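Colicin-B (Escherichia coli, PDB 1RH1) forms pores that depolarise the cytoplasmic membrane of Escherichia coli and closely related bacteria, dissipating their cellular energy. Local coordinates at residues 394-399 against 466-471. Numbering follows the deposited sequence.
Sequences NAWKAF and LTLGSA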
ATOM      1  N   ASN A 394      -9.933  47.698  -6.559  1.00  3.81           N
ATOM      2  CA  ASN A 394     -11.382  47.556  -6.532  1.00  2.24           C
ATOM      3  C   ASN A 394     -11.931  46.204  -6.990  1.00  4.68           C
ATOM      4  O   ASN A 394     -12.998  45.758  -6.560  1.00  2.00           O
ATOM      5  CB  ASN A 394     -11.981  48.637  -7.376  1.00  2.00           C
ATOM      6  CG  ASN A 394     -11.976  50.009  -6.729  1.00  3.18           C
ATOM      7  OD1 ASN A 394     -11.797  51.015  -7.412  1.00  2.00           O
ATOM      8  ND2 ASN A 394     -12.189  50.117  -5.419  1.00  6.57           N
ATOM      9  N   ALA A 395     -11.186  45.527  -7.867  1.00  2.00           N
ATOM     10  CA  ALA A 395     -11.521  44.182  -8.299  1.00  3.56           C
ATOM     11  C   ALA A 395     -11.283  43.186  -7.177  1.00  3.24           C
ATOM     12  O   ALA A 395     -12.052  42.238  -7.016  1.00  5.89           O
ATOM     13  CB  ALA A 395     -10.665  43.792  -9.479  1.00  6.61           C
ATOM     14  N   TRP A 396     -10.229  43.377  -6.384  1.00  2.00           N
ATOM     15  CA  TRP A 396     -10.054  42.534  -5.227  1.00  2.00           C
ATOM     16  C   TRP A 396     -11.083  42.837  -4.139  1.00  2.87           C
ATOM     17  O   TRP A 396     -11.591  41.912  -3.517  1.00  3.91           O
ATOM     18  CB  TRP A 396      -8.647  42.725  -4.744  1.00  2.00           C
ATOM     19  CG  TRP A 396      -7.657  41.830  -5.474  1.00  2.00           C
ATOM     20  CD1 TRP A 396      -6.673  42.349  -6.261  1.00  2.00           C
ATOM     21  CD2 TRP A 396      -7.627  40.465  -5.402  1.00  2.00           C
ATOM     22  NE1 TRP A 396      -6.004  41.318  -6.689  1.00  2.00           N
ATOM     23  CE2 TRP A 396      -6.533  40.186  -6.203  1.00  2.00           C
ATOM     24  CE3 TRP A 396      -8.341  39.427  -4.794  1.00  2.00           C
ATOM     25  CZ2 TRP A 396      -6.137  38.868  -6.403  1.00  2.00           C
ATOM     26  CZ3 TRP A 396      -7.944  38.107  -4.994  1.00  2.00           C
ATOM     27  CH2 TRP A 396      -6.841  37.827  -5.794  1.00  2.00           C
ATOM     28  N   LYS A 397     -11.498  44.092  -3.911  1.00  2.00           N
ATOM     29  CA  LYS A 397     -12.509  44.457  -2.924  1.00  2.00           C
ATOM     30  C   LYS A 397     -13.846  43.797  -3.144  1.00  2.00           C
ATOM     31  O   LYS A 397     -14.634  43.665  -2.224  1.00  2.00           O
ATOM     32  CB  LYS A 397     -12.763  45.926  -2.933  1.00  2.00           C
ATOM     33  CG  LYS A 397     -11.567  46.727  -2.541  1.00  2.00           C
ATOM     34  CD  LYS A 397     -12.075  48.133  -2.405  1.00  3.10           C
ATOM     35  CE  LYS A 397     -11.355  48.808  -1.259  1.00  4.06           C
ATOM     36  NZ  LYS A 397     -11.719  48.180  -0.006  1.00  3.86           N
ATOM     37  N   ALA A 398     -14.143  43.398  -4.377  1.00  4.06           N
ATOM     38  CA  ALA A 398     -15.390  42.741  -4.703  1.00  2.00           C
ATOM     39  C   ALA A 398     -15.266  41.226  -4.812  1.00  5.29           C
ATOM     40  O   ALA A 398     -16.264  40.498  -4.892  1.00  6.49           O
ATOM     41  CB  ALA A 398     -15.892  43.298  -5.999  1.00  2.00           C
ATOM     42  N   PHE A 399     -14.031  40.712  -4.786  1.00  4.17           N
ATOM     43  CA  PHE A 399     -13.779  39.285  -4.784  1.00  2.00           C
ATOM     44  C   PHE A 399     -14.539  38.609  -3.654  1.00  2.00           C
ATOM     45  O   PHE A 399     -14.667  39.137  -2.560  1.00  2.00           O
ATOM     46  CB  PHE A 399     -12.279  39.106  -4.650  1.00  2.00           C
ATOM     47  CG  PHE A 399     -11.779  37.683  -4.554  1.00  2.00           C
ATOM     48  CD1 PHE A 399     -11.543  36.962  -5.715  1.00  2.00           C
ATOM     49  CD2 PHE A 399     -11.549  37.112  -3.306  1.00  2.27           C
ATOM     50  CE1 PHE A 399     -11.072  35.664  -5.627  1.00  2.04           C
ATOM     51  CE2 PHE A 399     -11.075  35.809  -3.219  1.00  4.10           C
ATOM     52  CZ  PHE A 399     -10.837  35.086  -4.382  1.00  6.86           C
ATOM     53  N   LEU A 466      -4.353  29.190  -7.108  1.00  3.11           N
ATOM     54  CA  LEU A 466      -5.758  29.207  -7.431  1.00  2.50           C
ATOM     55  C   LEU A 466      -6.400  30.536  -7.086  1.00  7.29           C
ATOM     56  O   LEU A 466      -7.011  31.119  -7.972  1.00 11.89           O
ATOM     57  CB  LEU A 466      -6.497  28.164  -6.681  1.00  2.00           C
ATOM     58  CG  LEU A 466      -6.371  26.760  -7.156  1.00  6.24           C
ATOM     59  CD1 LEU A 466      -7.195  25.881  -6.247  1.00 10.57           C
ATOM     60  CD2 LEU A 466      -6.912  26.623  -8.559  1.00  7.55           C
ATOM     61  N   THR A 467      -6.281  31.071  -5.857  1.00  8.60           N
ATOM     62  CA  THR A 467      -6.859  32.364  -5.492  1.00  7.77           C
ATOM     63  C   THR A 467      -6.369  33.454  -6.437  1.00  7.77           C
ATOM     64  O   THR A 467      -7.202  34.249  -6.876  1.00 11.58           O
ATOM     65  CB  THR A 467      -6.483  32.773  -4.041  1.00  2.00           C
ATOM     66  OG1 THR A 467      -6.946  31.753  -3.168  1.00  2.00           O
ATOM     67  CG2 THR A 467      -7.115  34.089  -3.628  1.00  2.00           C
ATOM     68  N   LEU A 468      -5.070  33.499  -6.800  1.00  7.84           N
ATOM     69  CA  LEU A 468      -4.590  34.529  -7.708  1.00  5.18           C
ATOM     70  C   LEU A 468      -5.047  34.375  -9.156  1.00  4.56           C
ATOM     71  O   LEU A 468      -5.511  35.331  -9.774  1.00  7.90           O
ATOM     72  CB  LEU A 468      -3.068  34.582  -7.707  1.00  2.00           C
ATOM     73  CG  LEU A 468      -2.307  34.939  -6.463  1.00  2.00           C
ATOM     74  CD1 LEU A 468      -0.927  35.406  -6.869  1.00  2.00           C
ATOM     75  CD2 LEU A 468      -2.975  36.065  -5.722  1.00  2.00           C
ATOM     76  N   GLY A 469      -4.943  33.160  -9.704  1.00  6.89           N
ATOM     77  CA  GLY A 469      -5.258  32.845 -11.086  1.00  2.50           C
ATOM     78  C   GLY A 469      -6.737  32.912 -11.355  1.00  2.22           C
ATOM     79  O   GLY A 469      -7.169  33.661 -12.224  1.00  2.64           O
ATOM     80  N   SER A 470      -7.531  32.164 -10.591  1.00  2.00           N
ATOM     81  CA  SER A 470      -8.968  32.177 -10.790  1.00  3.83           C
ATOM     82  C   SER A 470      -9.664  33.471 -10.375  1.00  2.97           C
ATOM     83  O   SER A 470     -10.867  33.640 -10.534  1.00  7.57           O
ATOM     84  CB  SER A 470      -9.573  30.973 -10.060  1.00  6.11           C
ATOM     85  OG  SER A 470      -9.444  31.069  -8.664  1.00  6.81           O
ATOM     86  N   ALA A 471      -8.917  34.424  -9.843  1.00  6.86           N
ATOM     87  CA  ALA A 471      -9.460  35.737  -9.593  1.00  6.97           C
ATOM     88  C   ALA A 471      -9.165  36.521 -10.854  1.00  5.00           C
ATOM     89  O   ALA A 471     -10.074  37.223 -11.268  1.00 11.97           O
ATOM     90  CB  ALA A 471      -8.778  36.437  -8.432  1.00  3.58           C
TER
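Trp396 and Phe399 converge on one methyl, Ala471 CB, a worked example of large aromatic side chains bridging two helices: the axes of 394-398 and 466-471 come no closer than 12.1 Å. Followed outward from CB, Trp396 has CG anti to its own carbonyl carbon (chi1 -85°), and the six-membered ring beyond makes the contact. CZ3 and CZ2, the neighbours of CH2, both lie near the Ala471 methyl, and CH2 is closest, 3.6 Å from Ala471 CB. The same CH2 has Leu468 CD2 at 4.2 Å and, at the ring edge near its plane, Thr467 O at 3.8 Å. In Phe399, just past the helix end, chi1 177° sets CG anti to the backbone N; further out on the ring, CE1 lies 3.7 Å from Ala471 CB, while CZ meets Thr467 CG2 at 3.9 Å. Trp396 CZ3 sits over the centre of one face of the Phe399 ring, 3.8 Å above its plane. No hydrogen bond crosses; Thr467 OG1 hydrogen-bonds to Leu463 O in its own helix. Within the pore-forming domain, the end of helix 386-398 thus meets helix 457-472, within a predicted transmembrane segment; the N-to-C directions of 394-398 and 466-471 differ by 111°, with helix 420-435 against Trp396 and helix 401-406 against Phe399.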